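Local coordinates for protein 3-HSA hydroxylase, oxygenase (Rhodococcus sp., PDB 2RFQ) that catalyses the FMNH2- and oxygen-dependent ortho-hydroxylation of the steroid catabolite 3-HSA to 3,4-DHSA during cholesterol breakdown, as the oxygenase half of a two-component monooxygenase, at residues Gly137-Ser142 against Val195-Val200; Ile178-Asn183 against Gly191-Val196. All coordinates share one frame; numbering follows the deposited sequence.

Contact 1: residues Gly137-Ser142 against Val195-Val200; sequences GAWAWS and VVVEDV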
ATOM      1  N   GLY A 137      23.241 -29.553  21.166  1.00 12.60           N
ATOM      2  CA  GLY A 137      22.763 -28.467  20.325  1.00 12.33           C
ATOM      3  C   GLY A 137      23.511 -27.170  20.506  1.00 12.75           C
ATOM      4  O   GLY A 137      24.342 -27.041  21.396  1.00 12.93           O
ATOM      5  N   ALA A 138      23.203 -26.226  19.633  1.00 12.00           N
ATOM      6  CA  ALA A 138      23.695 -24.861  19.742  1.00 11.60           C
ATOM      7  C   ALA A 138      22.533 -23.934  19.378  1.00 11.91           C
ATOM      8  O   ALA A 138      22.319 -23.565  18.209  1.00 12.49           O
ATOM      9  CB  ALA A 138      24.925 -24.653  18.825  1.00 11.69           C
ATOM     10  N   TRP A 139      21.784 -23.562  20.407  1.00 11.42           N
ATOM     11  CA  TRP A 139      20.527 -22.851  20.236  1.00 11.16           C
ATOM     12  C   TRP A 139      20.747 -21.334  20.267  1.00 11.64           C
ATOM     13  O   TRP A 139      20.971 -20.751  21.331  1.00 11.55           O
ATOM     14  CB  TRP A 139      19.551 -23.247  21.345  1.00 10.68           C
ATOM     15  CG  TRP A 139      18.742 -24.474  21.089  1.00 10.90           C
ATOM     16  CD1 TRP A 139      17.556 -24.542  20.424  1.00 10.62           C
ATOM     17  CD2 TRP A 139      19.042 -25.807  21.523  1.00 10.91           C
ATOM     18  NE1 TRP A 139      17.082 -25.845  20.422  1.00 10.09           N
ATOM     19  CE2 TRP A 139      17.988 -26.643  21.074  1.00  9.82           C
ATOM     20  CE3 TRP A 139      20.104 -26.379  22.235  1.00 11.56           C
ATOM     21  CZ2 TRP A 139      17.950 -28.016  21.343  1.00 11.78           C
ATOM     22  CZ3 TRP A 139      20.075 -27.762  22.498  1.00 11.83           C
ATOM     23  CH2 TRP A 139      18.998 -28.555  22.049  1.00 13.20           C
ATOM     24  N   ALA A 140      20.676 -20.721  19.086  1.00 11.98           N
ATOM     25  CA  ALA A 140      20.832 -19.260  18.924  1.00 11.49           C
ATOM     26  C   ALA A 140      19.585 -18.495  19.342  1.00 11.55           C
ATOM     27  O   ALA A 140      18.527 -19.080  19.611  1.00 11.57           O
ATOM     28  CB  ALA A 140      21.170 -18.926  17.466  1.00 12.32           C
ATOM     29  N   TRP A 141      19.735 -17.176  19.403  1.00 11.76           N
ATOM     30  CA  TRP A 141      18.625 -16.257  19.619  1.00 12.43           C
ATOM     31  C   TRP A 141      17.920 -16.447  20.971  1.00 11.34           C
ATOM     32  O   TRP A 141      16.689 -16.285  21.056  1.00 10.97           O
ATOM     33  CB  TRP A 141      17.605 -16.297  18.447  1.00 14.57           C
ATOM     34  CG  TRP A 141      18.209 -16.185  17.050  1.00 20.31           C
ATOM     35  CD1 TRP A 141      18.853 -17.177  16.365  1.00 23.97           C
ATOM     36  CD2 TRP A 141      18.186 -15.050  16.171  1.00 23.72           C
ATOM     37  NE1 TRP A 141      19.251 -16.727  15.123  1.00 25.89           N
ATOM     38  CE2 TRP A 141      18.856 -15.422  14.984  1.00 25.34           C
ATOM     39  CE3 TRP A 141      17.654 -13.757  16.268  1.00 23.95           C
ATOM     40  CZ2 TRP A 141      19.015 -14.543  13.895  1.00 24.30           C
ATOM     41  CZ3 TRP A 141      17.804 -12.886  15.193  1.00 21.82           C
ATOM     42  CH2 TRP A 141      18.489 -13.283  14.016  1.00 22.88           C
ATOM     43  N   SER A 142      18.680 -16.759  22.031  1.00 10.01           N
ATOM     44  CA  SER A 142      18.067 -16.925  23.359  1.00  9.31           C
ATOM     45  C   SER A 142      18.062 -15.566  24.053  1.00 10.05           C
ATOM     46  O   SER A 142      18.969 -15.217  24.784  1.00  9.32           O
ATOM     47  CB  SER A 142      18.801 -17.992  24.197  1.00  9.85           C
ATOM     48  OG  SER A 142      18.030 -18.291  25.364  1.00 11.25           O
ATOM     49  N   VAL A 195      23.050 -20.766  23.184  1.00 10.36           N
ATOM     50  CA  VAL A 195      23.123 -21.705  24.300  1.00 10.19           C
ATOM     51  C   VAL A 195      23.639 -23.025  23.750  1.00 10.33           C
ATOM     52  O   VAL A 195      22.981 -23.674  22.921  1.00 10.60           O
ATOM     53  CB  VAL A 195      21.755 -21.874  24.971  1.00 10.04           C
ATOM     54  CG1 VAL A 195      21.788 -23.024  25.984  1.00  9.23           C
ATOM     55  CG2 VAL A 195      21.323 -20.544  25.646  1.00  9.68           C
ATOM     56  N   VAL A 196      24.839 -23.380  24.194  1.00 10.99           N
ATOM     57  CA  VAL A 196      25.583 -24.513  23.639  1.00 10.32           C
ATOM     58  C   VAL A 196      25.537 -25.664  24.641  1.00 10.79           C
ATOM     59  O   VAL A 196      25.925 -25.506  25.813  1.00 10.24           O
ATOM     60  CB  VAL A 196      27.048 -24.143  23.308  1.00 10.75           C
ATOM     61  CG1 VAL A 196      27.790 -25.367  22.753  1.00 11.30           C
ATOM     62  CG2 VAL A 196      27.115 -22.973  22.304  1.00 10.17           C
ATOM     63  N   VAL A 197      25.045 -26.802  24.155  1.00 11.16           N
ATOM     64  CA  VAL A 197      24.769 -27.975  24.995  1.00 11.66           C
ATOM     65  C   VAL A 197      25.546 -29.151  24.398  1.00 12.13           C
ATOM     66  O   VAL A 197      25.381 -29.462  23.222  1.00 11.56           O
ATOM     67  CB  VAL A 197      23.233 -28.272  25.032  1.00 11.39           C
ATOM     68  CG1 VAL A 197      22.920 -29.524  25.865  1.00 12.02           C
ATOM     69  CG2 VAL A 197      22.458 -27.067  25.577  1.00 12.32           C
ATOM     70  N   GLU A 198      26.404 -29.777  25.206  1.00 12.64           N
ATOM     71  CA  GLU A 198      27.286 -30.840  24.722  1.00 13.78           C
ATOM     72  C   GLU A 198      27.149 -32.106  25.557  1.00 12.83           C
ATOM     73  O   GLU A 198      27.596 -32.150  26.705  1.00 12.63           O
ATOM     74  CB  GLU A 198      28.743 -30.369  24.698  1.00 14.13           C
ATOM     75  CG  GLU A 198      28.943 -29.115  23.854  1.00 15.38           C
ATOM     76  CD  GLU A 198      30.379 -28.638  23.789  1.00 17.22           C
ATOM     77  OE1 GLU A 198      30.676 -27.829  22.885  1.00 23.70           O
ATOM     78  OE2 GLU A 198      31.212 -29.085  24.611  1.00 22.38           O
ATOM     79  N   ASP A 199      26.515 -33.122  24.978  1.00 12.82           N
ATOM     80  CA  ASP A 199      26.449 -34.446  25.604  1.00 13.60           C
ATOM     81  C   ASP A 199      25.870 -34.379  27.020  1.00 12.92           C
ATOM     82  O   ASP A 199      26.446 -34.911  27.982  1.00 13.43           O
ATOM     83  CB  ASP A 199      27.858 -35.071  25.608  1.00 13.87           C
ATOM     84  CG  ASP A 199      27.869 -36.518  26.065  1.00 18.14           C
ATOM     85  OD1 ASP A 199      26.904 -37.260  25.757  1.00 20.83           O
ATOM     86  OD2 ASP A 199      28.858 -36.916  26.736  1.00 21.15           O
ATOM     87  N   VAL A 200      24.732 -33.701  27.143  1.00 12.52           N
ATOM     88  CA  VAL A 200      24.115 -33.456  28.444  1.00 12.21           C
ATOM     89  C   VAL A 200      22.930 -34.374  28.694  1.00 11.98           C
ATOM     90  O   VAL A 200      22.062 -34.520  27.839  1.00 12.32           O
ATOM     91  CB  VAL A 200      23.662 -31.967  28.538  1.00 12.31           C
ATOM     92  CG1 VAL A 200      22.712 -31.746  29.712  1.00 12.15           C
ATOM     93  CG2 VAL A 200      24.879 -31.028  28.605  1.00 12.70           C
TER

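Contact 2: residues Ile178-Asn183 against Gly191-Val196; sequences IDDVWN and GSNTVV. With 1PS (3-pyridinium-1-ylpropane-1-sulfonate), chain F.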
ATOM      1  N   ILE A 178      27.073 -20.186  27.294  1.00 12.81           N
ATOM      2  CA  ILE A 178      26.511 -19.128  26.464  1.00 12.23           C
ATOM      3  C   ILE A 178      27.648 -18.504  25.663  1.00 12.08           C
ATOM      4  O   ILE A 178      28.652 -18.052  26.256  1.00 12.15           O
ATOM      5  CB  ILE A 178      25.792 -18.049  27.316  1.00 11.76           C
ATOM      6  CG1 ILE A 178      24.529 -18.628  27.983  1.00 11.34           C
ATOM      7  CG2 ILE A 178      25.419 -16.863  26.454  1.00 11.22           C
ATOM      8  CD1 ILE A 178      23.876 -17.713  29.044  1.00 13.39           C
ATOM      9  N   ASP A 179      27.498 -18.493  24.331  1.00 11.42           N
ATOM     10  CA  ASP A 179      28.477 -17.869  23.425  1.00 12.52           C
ATOM     11  C   ASP A 179      27.968 -16.504  23.001  1.00 12.64           C
ATOM     12  O   ASP A 179      26.835 -16.389  22.527  1.00 12.43           O
ATOM     13  CB  ASP A 179      28.703 -18.746  22.199  1.00 12.89           C
ATOM     14  CG  ASP A 179      29.617 -19.925  22.499  1.00 15.83           C
ATOM     15  OD1 ASP A 179      30.212 -19.969  23.607  1.00 17.84           O
ATOM     16  OD2 ASP A 179      29.734 -20.805  21.624  1.00 18.87           O
ATOM     17  N   ASP A 180      28.802 -15.477  23.187  1.00 13.37           N
ATOM     18  CA  ASP A 180      28.419 -14.105  22.867  1.00 13.98           C
ATOM     19  C   ASP A 180      28.654 -13.847  21.386  1.00 13.95           C
ATOM     20  O   ASP A 180      29.795 -13.636  20.951  1.00 13.97           O
ATOM     21  CB  ASP A 180      29.203 -13.117  23.730  1.00 14.82           C
ATOM     22  CG  ASP A 180      28.869 -11.687  23.420  1.00 16.53           C
ATOM     23  OD1 ASP A 180      27.838 -11.439  22.760  1.00 15.91           O
ATOM     24  OD2 ASP A 180      29.641 -10.800  23.852  1.00 18.67           O
ATOM     25  N   VAL A 181      27.572 -13.925  20.615  1.00 12.65           N
ATOM     26  CA  VAL A 181      27.622 -13.741  19.172  1.00 13.10           C
ATOM     27  C   VAL A 181      26.663 -12.654  18.668  1.00 13.24           C
ATOM     28  O   VAL A 181      26.589 -12.426  17.459  1.00 14.07           O
ATOM     29  CB  VAL A 181      27.293 -15.048  18.409  1.00 13.64           C
ATOM     30  CG1 VAL A 181      28.268 -16.153  18.795  1.00 14.06           C
ATOM     31  CG2 VAL A 181      25.848 -15.477  18.687  1.00 16.03           C
ATOM     32  N   TRP A 182      25.932 -12.013  19.582  1.00 12.01           N
ATOM     33  CA  TRP A 182      24.818 -11.121  19.198  1.00 11.83           C
ATOM     34  C   TRP A 182      25.321  -9.818  18.568  1.00 11.34           C
ATOM     35  O   TRP A 182      25.827  -8.931  19.254  1.00 12.68           O
ATOM     36  CB  TRP A 182      23.966 -10.859  20.433  1.00 10.78           C
ATOM     37  CG  TRP A 182      22.669 -10.191  20.177  1.00 11.43           C
ATOM     38  CD1 TRP A 182      22.234  -9.020  20.724  1.00 11.24           C
ATOM     39  CD2 TRP A 182      21.605 -10.682  19.355  1.00 11.33           C
ATOM     40  NE1 TRP A 182      20.959  -8.735  20.287  1.00  9.00           N
ATOM     41  CE2 TRP A 182      20.547  -9.741  19.443  1.00  9.19           C
ATOM     42  CE3 TRP A 182      21.441 -11.825  18.546  1.00 10.95           C
ATOM     43  CZ2 TRP A 182      19.345  -9.901  18.760  1.00 10.68           C
ATOM     44  CZ3 TRP A 182      20.237 -11.982  17.856  1.00 10.69           C
ATOM     45  CH2 TRP A 182      19.202 -11.031  17.985  1.00 11.14           C
ATOM     46  N   ASN A 183      25.175  -9.708  17.245  1.00 11.64           N
ATOM     47  CA  ASN A 183      25.787  -8.632  16.482  1.00 11.27           C
ATOM     48  C   ASN A 183      24.863  -8.214  15.335  1.00 10.45           C
ATOM     49  O   ASN A 183      25.088  -8.559  14.160  1.00 10.51           O
ATOM     50  CB  ASN A 183      27.129  -9.141  15.938  1.00 11.54           C
ATOM     51  CG  ASN A 183      27.938  -8.059  15.300  1.00 14.18           C
ATOM     52  OD1 ASN A 183      27.747  -6.880  15.574  1.00 14.98           O
ATOM     53  ND2 ASN A 183      28.859  -8.455  14.415  1.00 19.20           N
ATOM     54  N   GLY A 191      20.654  -9.149  23.923  1.00  9.06           N
ATOM     55  CA  GLY A 191      21.665 -10.150  24.265  1.00  9.37           C
ATOM     56  C   GLY A 191      21.169 -11.540  23.917  1.00  9.57           C
ATOM     57  O   GLY A 191      21.243 -12.471  24.732  1.00 10.10           O
ATOM     58  N   SER A 192      20.667 -11.678  22.703  1.00  9.37           N
ATOM     59  CA  SER A 192      20.084 -12.938  22.242  1.00  8.78           C
ATOM     60  C   SER A 192      21.162 -13.931  21.796  1.00  8.98           C
ATOM     61  O   SER A 192      21.268 -14.273  20.613  1.00  9.71           O
ATOM     62  CB  SER A 192      19.019 -12.671  21.150  1.00  9.23           C
ATOM     63  OG  SER A 192      17.982 -11.872  21.715  1.00  9.54           O
ATOM     64  N   ASN A 193      21.942 -14.385  22.782  1.00  9.21           N
ATOM     65  CA  ASN A 193      23.116 -15.208  22.519  1.00  9.53           C
ATOM     66  C   ASN A 193      22.785 -16.695  22.387  1.00  9.89           C
ATOM     67  O   ASN A 193      21.605 -17.069  22.372  1.00 10.30           O
ATOM     68  CB  ASN A 193      24.178 -14.894  23.573  1.00  9.56           C
ATOM     69  CG  ASN A 193      24.821 -13.559  23.324  1.00 10.24           C
ATOM     70  OD1 ASN A 193      24.974 -12.724  24.244  1.00 15.52           O
ATOM     71  ND2 ASN A 193      25.175 -13.322  22.075  1.00  6.82           N
ATOM     72  N   THR A 194      23.823 -17.527  22.242  1.00 10.07           N
ATOM     73  CA  THR A 194      23.656 -18.909  21.805  1.00 10.11           C
ATOM     74  C   THR A 194      23.980 -19.853  22.938  1.00 10.78           C
ATOM     75  O   THR A 194      25.038 -19.758  23.561  1.00 10.44           O
ATOM     76  CB  THR A 194      24.539 -19.200  20.545  1.00 10.46           C
ATOM     77  OG1 THR A 194      24.117 -18.345  19.472  1.00 10.17           O
ATOM     78  CG2 THR A 194      24.429 -20.656  20.100  1.00 11.47           C
ATOM     79  N   VAL A 195      23.050 -20.766  23.184  1.00 10.36           N
ATOM     80  CA  VAL A 195      23.123 -21.705  24.300  1.00 10.19           C
ATOM     81  C   VAL A 195      23.639 -23.025  23.750  1.00 10.33           C
ATOM     82  O   VAL A 195      22.981 -23.674  22.921  1.00 10.60           O
ATOM     83  CB  VAL A 195      21.755 -21.874  24.971  1.00 10.04           C
ATOM     84  CG1 VAL A 195      21.788 -23.024  25.984  1.00  9.23           C
ATOM     85  CG2 VAL A 195      21.323 -20.544  25.646  1.00  9.68           C
ATOM     86  N   VAL A 196      24.839 -23.380  24.194  1.00 10.99           N
ATOM     87  CA  VAL A 196      25.583 -24.513  23.639  1.00 10.32           C
ATOM     88  C   VAL A 196      25.537 -25.664  24.641  1.00 10.79           C
ATOM     89  O   VAL A 196      25.925 -25.506  25.813  1.00 10.24           O
ATOM     90  CB  VAL A 196      27.048 -24.143  23.308  1.00 10.75           C
ATOM     91  CG1 VAL A 196      27.790 -25.367  22.753  1.00 11.30           C
ATOM     92  CG2 VAL A 196      27.115 -22.973  22.304  1.00 10.17           C
TER
HETATM   93  S1  1PS F 393      27.892 -19.276  31.053  1.00 21.46           S
HETATM   94  O1  1PS F 393      28.461 -19.677  29.739  1.00 19.79           O
HETATM   95  O2  1PS F 393      27.492 -17.846  31.026  1.00 24.14           O
HETATM   96  O3  1PS F 393      26.722 -20.111  31.474  1.00 22.31           O

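Contact 1: residues Gly137-Ser142 against Val195-Val200
W139 CG lies anti to its own carbonyl carbon, beside the backbone N (chi1 -86°), and chi2 (-86°) then turns the indole. V197 CG2, likewise anti to its carbonyl carbon, meets ring atoms CE3 and CZ3. CZ3 of W139 is 4.0 Å from V197 CG2, and the two side chains cross obliquely. The indole extends past G137, on the same face of the sheet. A CB on G137 would run into W139 CZ3, so the missing side chain leaves room for the ring. V195 shares this face. Its CG2 packs 3.9 Å from S142 CB.

Beneath the side chains is a regular antiparallel pairing of strands 132-142 and 193-198 in the beta-sheet domain of an acyl-CoA dehydrogenase-like fold. G137 and V197 form one hydrogen-bonded pair. The bond from V197 N to G137 O is 2.9 Å. W139 and V195 form the next such pair, with V195 N 2.8 Å from W139 O. A138 and V196 are the non-hydrogen-bonded pair between them, on the other face, with A138 CB 4.4 Å from V196 CG2. The polar side-chain atoms of W139 and S142 find other partners: W139 NE1 bonds to G154 O and S142 OG to S118 O.

Contact 2: residues Ile178-Asn183 against Gly191-Val196
D179 and T194 form a hydrogen-bonded antiparallel pair with two backbone bonds. D179 N is 2.9 Å from T194 O, and T194 N is 3.2 Å from D179 O. I178 and V195 are the adjoining non-hydrogen-bonded pair. I178 N points out of the pair and gives a straight bond (174°) to O1 of the bound 1PS sulfonate, at 2.9 Å. R173 also binds this ligand.

Apolar packing joins I178 to V195 and N193. I178 CG1 is 4.4 Å from V195 CG2. I178 CG2 meets N193 CB at 3.7 Å, the two side chains crossing at about a right angle. V181 sets a methyl against a hydroxyl oxygen, with its CG2 3.4 Å from T194 OG1.

The ring contact is at W182. With CG anti to the backbone N (chi1 -169°), its side chain heads toward 191-192, and chi2 sets the turn of the ring. S192 CB sits over the six-membered ring, 3.4 Å from its centroid and almost on the ring normal, a CH-pi contact. G191 and the S192 backbone N lie over the same face. W182 NE1 is held by L187 O, which helps fix the ring's rotation. An alanine here would probably open a gap beside S192 and leave L187 O without its indole donor.

Charged ends bind outside the pair. D179 forms a salt bridge with R177, and D180 with R34.

Strand 177-179 lies beside strand 193-198, whose other neighbour is strand 132-142. T194 touches A140 there, while N183 reaches N351 of a second subunit.

Contacts 1 and 2 have centres 10 Å apart and share V195 and V196. Strand 193-198 lies between strands 132-142 and 177-179 in one mixed sheet, so the two contacts use opposite edges of strand 193-198. Along the chain 137-142 comes first, then 178-183, and both segments pair with the last, 191-200. The two contacts also touch directly: S142 N is 3.0 Å from N193 O, a probable hydrogen bond, and the rings of W141 and W182 meet at about 80°. W141 and S142 are FMN-binding positions by similarity. The sheet therefore connects the probable flavin site to the 1PS-binding strand.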